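Local coordinates for protein tRNA-splicing ligase RtcB (Thermus thermophilus, PDB 2EPG) that probably joins RNA ends in RNA repair, ligating a 3'-phosphate or 2',3'-cyclic phosphate end to a 5'-hydroxyl end with GTP and manganese, at residues Q258-V261 / E262-K266; L156-I159 / L160-G163. All blocks are in the same frame, centred on the assembly; numbering follows the deposited sequence.

Contact 1 (Q258-V261 / E262-K266)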
ATOM      1  N   GLN A 258     -15.186  -9.928  -0.423  1.00 36.20           N
ATOM      2  CA  GLN A 258     -16.020 -11.066  -0.810  1.00 37.50           C
ATOM      3  C   GLN A 258     -17.504 -10.743  -0.694  1.00 35.22           C
ATOM      4  O   GLN A 258     -18.276 -11.016  -1.604  1.00 35.04           O
ATOM      5  CB  GLN A 258     -15.698 -12.275   0.068  1.00 39.01           C
ATOM      6  CG  GLN A 258     -16.593 -13.473  -0.185  1.00 45.54           C
ATOM      7  CD  GLN A 258     -16.299 -14.159  -1.507  1.00 48.44           C
ATOM      8  OE1 GLN A 258     -15.233 -14.754  -1.683  1.00 53.27           O
ATOM      9  NE2 GLN A 258     -17.241 -14.077  -2.448  1.00 49.96           N
ATOM     10  N   ASP A 259     -17.892 -10.157   0.433  1.00 35.40           N
ATOM     11  CA  ASP A 259     -19.283  -9.789   0.687  1.00 34.02           C
ATOM     12  C   ASP A 259     -19.833  -8.891  -0.411  1.00 35.25           C
ATOM     13  O   ASP A 259     -20.951  -9.090  -0.884  1.00 35.59           O
ATOM     14  CB  ASP A 259     -19.413  -9.046   2.020  1.00 34.39           C
ATOM     15  CG  ASP A 259     -19.123  -9.923   3.229  1.00 35.51           C
ATOM     16  OD1 ASP A 259     -18.934  -9.359   4.329  1.00 35.01           O
ATOM     17  OD2 ASP A 259     -19.095 -11.165   3.094  1.00 36.52           O
ATOM     18  N   TYR A 260     -19.050  -7.897  -0.820  1.00 35.45           N
ATOM     19  CA  TYR A 260     -19.521  -6.964  -1.833  1.00 33.72           C
ATOM     20  C   TYR A 260     -19.391  -7.382  -3.281  1.00 34.80           C
ATOM     21  O   TYR A 260     -20.188  -6.956  -4.106  1.00 34.96           O
ATOM     22  CB  TYR A 260     -18.902  -5.581  -1.604  1.00 29.87           C
ATOM     23  CG  TYR A 260     -19.562  -4.872  -0.435  1.00 27.53           C
ATOM     24  CD1 TYR A 260     -19.049  -4.984   0.854  1.00 26.73           C
ATOM     25  CD2 TYR A 260     -20.756  -4.166  -0.614  1.00 26.08           C
ATOM     26  CE1 TYR A 260     -19.707  -4.417   1.944  1.00 25.83           C
ATOM     27  CE2 TYR A 260     -21.429  -3.595   0.461  1.00 27.04           C
ATOM     28  CZ  TYR A 260     -20.899  -3.728   1.735  1.00 26.34           C
ATOM     29  OH  TYR A 260     -21.567  -3.183   2.794  1.00 28.03           O
ATOM     30  N   VAL A 261     -18.400  -8.204  -3.607  1.00 36.97           N
ATOM     31  CA  VAL A 261     -18.281  -8.659  -4.982  1.00 37.89           C
ATOM     32  C   VAL A 261     -19.584  -9.392  -5.304  1.00 40.62           C
ATOM     33  O   VAL A 261     -20.246  -9.086  -6.302  1.00 38.92           O
ATOM     34  CB  VAL A 261     -17.111  -9.656  -5.189  1.00 38.93           C
ATOM     35  CG1 VAL A 261     -17.260 -10.347  -6.539  1.00 39.38           C
ATOM     36  CG2 VAL A 261     -15.777  -8.928  -5.133  1.00 38.13           C
ATOM     37  N   GLU A 262     -19.955 -10.350  -4.453  1.00 41.05           N
ATOM     38  CA  GLU A 262     -21.174 -11.113  -4.694  1.00 44.11           C
ATOM     39  C   GLU A 262     -22.422 -10.255  -4.604  1.00 43.70           C
ATOM     40  O   GLU A 262     -23.371 -10.466  -5.351  1.00 43.33           O
ATOM     41  CB  GLU A 262     -21.272 -12.331  -3.757  1.00 48.01           C
ATOM     42  CG  GLU A 262     -20.828 -12.122  -2.327  1.00 53.20           C
ATOM     43  CD  GLU A 262     -20.763 -13.439  -1.549  1.00 57.59           C
ATOM     44  OE1 GLU A 262     -19.919 -14.305  -1.893  1.00 58.34           O
ATOM     45  OE2 GLU A 262     -21.558 -13.612  -0.594  1.00 58.67           O
ATOM     46  N   ARG A 263     -22.425  -9.269  -3.713  1.00 43.74           N
ATOM     47  CA  ARG A 263     -23.576  -8.394  -3.616  1.00 43.01           C
ATOM     48  C   ARG A 263     -23.658  -7.561  -4.903  1.00 43.51           C
ATOM     49  O   ARG A 263     -24.750  -7.307  -5.409  1.00 42.41           O
ATOM     50  CB  ARG A 263     -23.467  -7.484  -2.388  1.00 45.03           C
ATOM     51  CG  ARG A 263     -24.669  -6.557  -2.235  1.00 46.67           C
ATOM     52  CD  ARG A 263     -24.661  -5.735  -0.951  1.00 49.81           C
ATOM     53  NE  ARG A 263     -25.802  -4.817  -0.947  1.00 52.15           N
ATOM     54  CZ  ARG A 263     -25.943  -3.772  -0.137  1.00 52.76           C
ATOM     55  NH1 ARG A 263     -27.025  -3.012  -0.235  1.00 53.38           N
ATOM     56  NH2 ARG A 263     -25.014  -3.483   0.765  1.00 51.20           N
ATOM     57  N   PHE A 264     -22.504  -7.153  -5.436  1.00 43.62           N
ATOM     58  CA  PHE A 264     -22.444  -6.356  -6.677  1.00 44.16           C
ATOM     59  C   PHE A 264     -22.816  -7.171  -7.910  1.00 46.15           C
ATOM     60  O   PHE A 264     -23.298  -6.629  -8.906  1.00 46.64           O
ATOM     61  CB  PHE A 264     -21.036  -5.782  -6.900  1.00 40.26           C
ATOM     62  CG  PHE A 264     -20.745  -4.522  -6.130  1.00 37.19           C
ATOM     63  CD1 PHE A 264     -21.488  -4.184  -4.997  1.00 36.21           C
ATOM     64  CD2 PHE A 264     -19.686  -3.698  -6.507  1.00 34.28           C
ATOM     65  CE1 PHE A 264     -21.177  -3.042  -4.246  1.00 35.12           C
ATOM     66  CE2 PHE A 264     -19.366  -2.553  -5.761  1.00 34.70           C
ATOM     67  CZ  PHE A 264     -20.109  -2.226  -4.631  1.00 33.34           C
ATOM     68  N   LEU A 265     -22.566  -8.471  -7.859  1.00 48.65           N
ATOM     69  CA  LEU A 265     -22.893  -9.325  -8.984  1.00 52.07           C
ATOM     70  C   LEU A 265     -24.407  -9.500  -9.063  1.00 53.90           C
ATOM     71  O   LEU A 265     -24.998  -9.420 -10.143  1.00 53.91           O
ATOM     72  CB  LEU A 265     -22.210 -10.687  -8.825  1.00 52.92           C
ATOM     73  CG  LEU A 265     -20.689 -10.713  -9.032  1.00 53.46           C
ATOM     74  CD1 LEU A 265     -20.113 -12.010  -8.469  1.00 52.31           C
ATOM     75  CD2 LEU A 265     -20.370 -10.565 -10.521  1.00 52.50           C
ATOM     76  N   LYS A 266     -25.029  -9.701  -7.904  1.00 56.25           N
ATOM     77  CA  LYS A 266     -26.470  -9.925  -7.827  1.00 59.19           C
ATOM     78  C   LYS A 266     -27.315  -8.660  -7.838  1.00 60.34           C
ATOM     79  O   LYS A 266     -28.427  -8.654  -7.314  1.00 61.67           O
ATOM     80  CB  LYS A 266     -26.796 -10.746  -6.577  1.00 60.22           C
ATOM     81  CG  LYS A 266     -28.049 -11.609  -6.710  1.00 63.79           C
ATOM     82  CD  LYS A 266     -28.131 -12.645  -5.591  1.00 64.91           C
ATOM     83  CE  LYS A 266     -29.108 -13.772  -5.929  1.00 65.40           C
ATOM     84  NZ  LYS A 266     -30.502 -13.286  -6.124  1.00 64.56           N
TER

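Contact 2 (L156-I159 / L160-G163)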
ATOM      1  N   LEU A 156     -13.283  -1.877  19.110  1.00 42.35           N
ATOM      2  CA  LEU A 156     -12.801  -2.119  17.773  1.00 44.67           C
ATOM      3  C   LEU A 156     -13.761  -1.517  16.752  1.00 43.76           C
ATOM      4  O   LEU A 156     -13.389  -1.271  15.609  1.00 44.03           O
ATOM      5  CB  LEU A 156     -12.544  -3.609  17.562  1.00 47.44           C
ATOM      6  CG  LEU A 156     -13.618  -4.592  17.158  1.00 51.31           C
ATOM      7  CD1 LEU A 156     -13.440  -4.926  15.675  1.00 53.05           C
ATOM      8  CD2 LEU A 156     -13.470  -5.860  18.003  1.00 54.57           C
ATOM      9  N   LYS A 157     -14.977  -1.217  17.200  1.00 41.96           N
ATOM     10  CA  LYS A 157     -16.004  -0.598  16.361  1.00 40.48           C
ATOM     11  C   LYS A 157     -15.587   0.866  16.157  1.00 37.64           C
ATOM     12  O   LYS A 157     -15.690   1.423  15.060  1.00 35.09           O
ATOM     13  CB  LYS A 157     -17.354  -0.641  17.081  1.00 43.72           C
ATOM     14  CG  LYS A 157     -18.569  -0.685  16.190  1.00 46.65           C
ATOM     15  CD  LYS A 157     -18.870  -2.103  15.708  1.00 48.60           C
ATOM     16  CE  LYS A 157     -20.275  -2.184  15.110  1.00 50.54           C
ATOM     17  NZ  LYS A 157     -20.615  -3.547  14.589  1.00 54.98           N
ATOM     18  N   GLU A 158     -15.134   1.489  17.234  1.00 34.60           N
ATOM     19  CA  GLU A 158     -14.669   2.863  17.163  1.00 35.05           C
ATOM     20  C   GLU A 158     -13.385   2.888  16.312  1.00 32.68           C
ATOM     21  O   GLU A 158     -13.158   3.825  15.546  1.00 30.12           O
ATOM     22  CB  GLU A 158     -14.409   3.394  18.573  1.00 34.96           C
ATOM     23  CG  GLU A 158     -15.677   3.469  19.393  1.00 38.91           C
ATOM     24  CD  GLU A 158     -15.450   4.008  20.786  1.00 42.09           C
ATOM     25  OE1 GLU A 158     -14.272   4.104  21.196  1.00 43.48           O
ATOM     26  OE2 GLU A 158     -16.451   4.324  21.469  1.00 44.25           O
ATOM     27  N   ILE A 159     -12.575   1.842  16.432  1.00 30.22           N
ATOM     28  CA  ILE A 159     -11.344   1.757  15.660  1.00 32.06           C
ATOM     29  C   ILE A 159     -11.650   1.764  14.166  1.00 32.20           C
ATOM     30  O   ILE A 159     -10.984   2.453  13.395  1.00 29.46           O
ATOM     31  CB  ILE A 159     -10.524   0.496  16.048  1.00 31.39           C
ATOM     32  CG1 ILE A 159      -9.892   0.714  17.430  1.00 32.88           C
ATOM     33  CG2 ILE A 159      -9.404   0.245  15.050  1.00 30.88           C
ATOM     34  CD1 ILE A 159      -9.077  -0.446  17.932  1.00 31.76           C
ATOM     35  N   LEU A 160     -12.686   1.037  13.757  1.00 32.82           N
ATOM     36  CA  LEU A 160     -13.035   0.996  12.346  1.00 32.79           C
ATOM     37  C   LEU A 160     -13.416   2.362  11.791  1.00 32.79           C
ATOM     38  O   LEU A 160     -13.273   2.616  10.593  1.00 30.22           O
ATOM     39  CB  LEU A 160     -14.183   0.013  12.092  1.00 31.69           C
ATOM     40  CG  LEU A 160     -13.982  -1.447  12.499  1.00 34.86           C
ATOM     41  CD1 LEU A 160     -15.153  -2.282  11.958  1.00 38.57           C
ATOM     42  CD2 LEU A 160     -12.675  -1.975  11.965  1.00 34.06           C
ATOM     43  N   LYS A 161     -13.904   3.239  12.663  1.00 33.21           N
ATOM     44  CA  LYS A 161     -14.327   4.566  12.244  1.00 34.05           C
ATOM     45  C   LYS A 161     -13.246   5.617  12.356  1.00 33.12           C
ATOM     46  O   LYS A 161     -13.124   6.496  11.498  1.00 33.05           O
ATOM     47  CB  LYS A 161     -15.519   5.036  13.090  1.00 36.76           C
ATOM     48  CG  LYS A 161     -16.805   4.271  12.868  1.00 40.74           C
ATOM     49  CD  LYS A 161     -17.911   4.686  13.860  1.00 46.44           C
ATOM     50  CE  LYS A 161     -17.515   4.331  15.299  1.00 47.34           C
ATOM     51  NZ  LYS A 161     -18.571   4.652  16.300  1.00 51.99           N
ATOM     52  N   GLU A 162     -12.460   5.520  13.422  1.00 33.09           N
ATOM     53  CA  GLU A 162     -11.439   6.522  13.700  1.00 33.88           C
ATOM     54  C   GLU A 162     -10.035   6.231  13.180  1.00 33.42           C
ATOM     55  O   GLU A 162      -9.244   7.154  13.009  1.00 36.53           O
ATOM     56  CB  GLU A 162     -11.403   6.797  15.218  1.00 32.70           C
ATOM     57  CG  GLU A 162     -10.454   7.940  15.646  1.00 35.82           C
ATOM     58  CD  GLU A 162     -10.528   8.261  17.142  1.00 37.54           C
ATOM     59  OE1 GLU A 162      -9.584   8.892  17.678  1.00 37.81           O
ATOM     60  OE2 GLU A 162     -11.540   7.896  17.778  1.00 36.54           O
ATOM     61  N   GLY A 163      -9.711   4.966  12.942  1.00 32.94           N
ATOM     62  CA  GLY A 163      -8.383   4.650  12.439  1.00 30.36           C
ATOM     63  C   GLY A 163      -7.264   4.576  13.464  1.00 30.30           C
ATOM     64  O   GLY A 163      -7.511   4.386  14.660  1.00 28.59           O
TER

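Contact 1 (Q258-V261 / E262-K266)
Tyr260 O takes the backbone N-H of Phe264 at 2.7 Å. One residue on, Leu265 N bonds to Val261 O at 2.9 Å. These are i to i+4 bonds of the last turns of the helix, which ends as Lys266 leaves helical angles. Side chains three and four residues apart also meet. Tyr260 and Phe264 meet through ring carbons: Phe264 CE1 lies 3.8 Å from Tyr260 CD2, at the edge of the tyrosine ring and near its plane. With its CG anti to the carbonyl carbon (chi1 -82°), Phe264 brings one ring face to Tyr260 CB, which sits off-centre toward the rim. A serine in place of Phe264 would probably leave this edge of Tyr260 without its apolar neighbour. Arg263 runs extended alongside Tyr260. Its NH2 comes 3.6 Å from Tyr260 CE2, with guanidinium and ring planes 35° apart, and forms a salt bridge with Asp292. On another side of the helix, Val261 CG1 touches Leu265 CD1 at 3.8 Å. Gln258 NE2 also gives a weak, bent bond to Glu262 OE1. Tyr260 and Phe264 face helix 288-321, where Tyr260 touches Ala296 and Phe264 touches Glu289. Tyr260 OH bonds to Lys194 O, while Val261 and Phe264 both rest on Pro100, so this end of helix 250-265 is held against helix 288-321 and nearby loops.

Contact 2 (L156-I159 / L160-G163)
Lys161 folds back over the preceding turn and lays its aliphatic chain against the backbone of Lys157 and Glu158. Its CE lies 3.4 Å from Lys157 O and 3.7 Å from Glu158 CA. The bend is at chi3 (-64°), which lays CE against the backbone at Glu158. The charged ends stay apart, with Lys161 NZ 5.6 Å from Glu158 OE2. Leu160 holds CG beside its own backbone N (chi1 -58°). That N bonds to Leu156 O, and CG lies 3.2 Å from the same oxygen. The Leu160 side chain goes on to Phe200, Ala299 and Phe303. Ile159 instead meets Ala306, Trp166 and Leu167. Glu162 N reaches Glu158 O at 2.8 Å, and Gly163 N closes the turn on Ile159 O at 2.9 Å. Gly163 has positive phi, and a side chain at its backbone angles would press on the carbonyl oxygen of Glu162. The chemistry has three parts. Backbone bonds hold the turn, apolar Ile159 and Leu160 pack against neighbouring helices, and two acids bond to helix 164-169: Glu158 OE1 with Trp166 NE1, and Glu162 OE1 in a salt bridge with Lys169.

Contact 2 comes first along the chain, at the end of helix 153-162, and contact 1 follows at the end of helix 250-265. Their centres lie 24 Å apart and their nearest atoms about 11 Å apart, so they do not touch. Both helices touch the long helix 288-321. Contact 1 meets it around Asp292 and Ala296, contact 2 farther along around Ala299, Phe303 and Ala306. Two helix ends of one chain are thus joined through a shared neighbour, within the RtcB family region. Neither includes a residue predicted to bind manganese or GMP. Contact 2 is away from those sites. In contact 1, the side chain of Gln258 is about 12 Å from that of Asp106, a predicted manganese ligand.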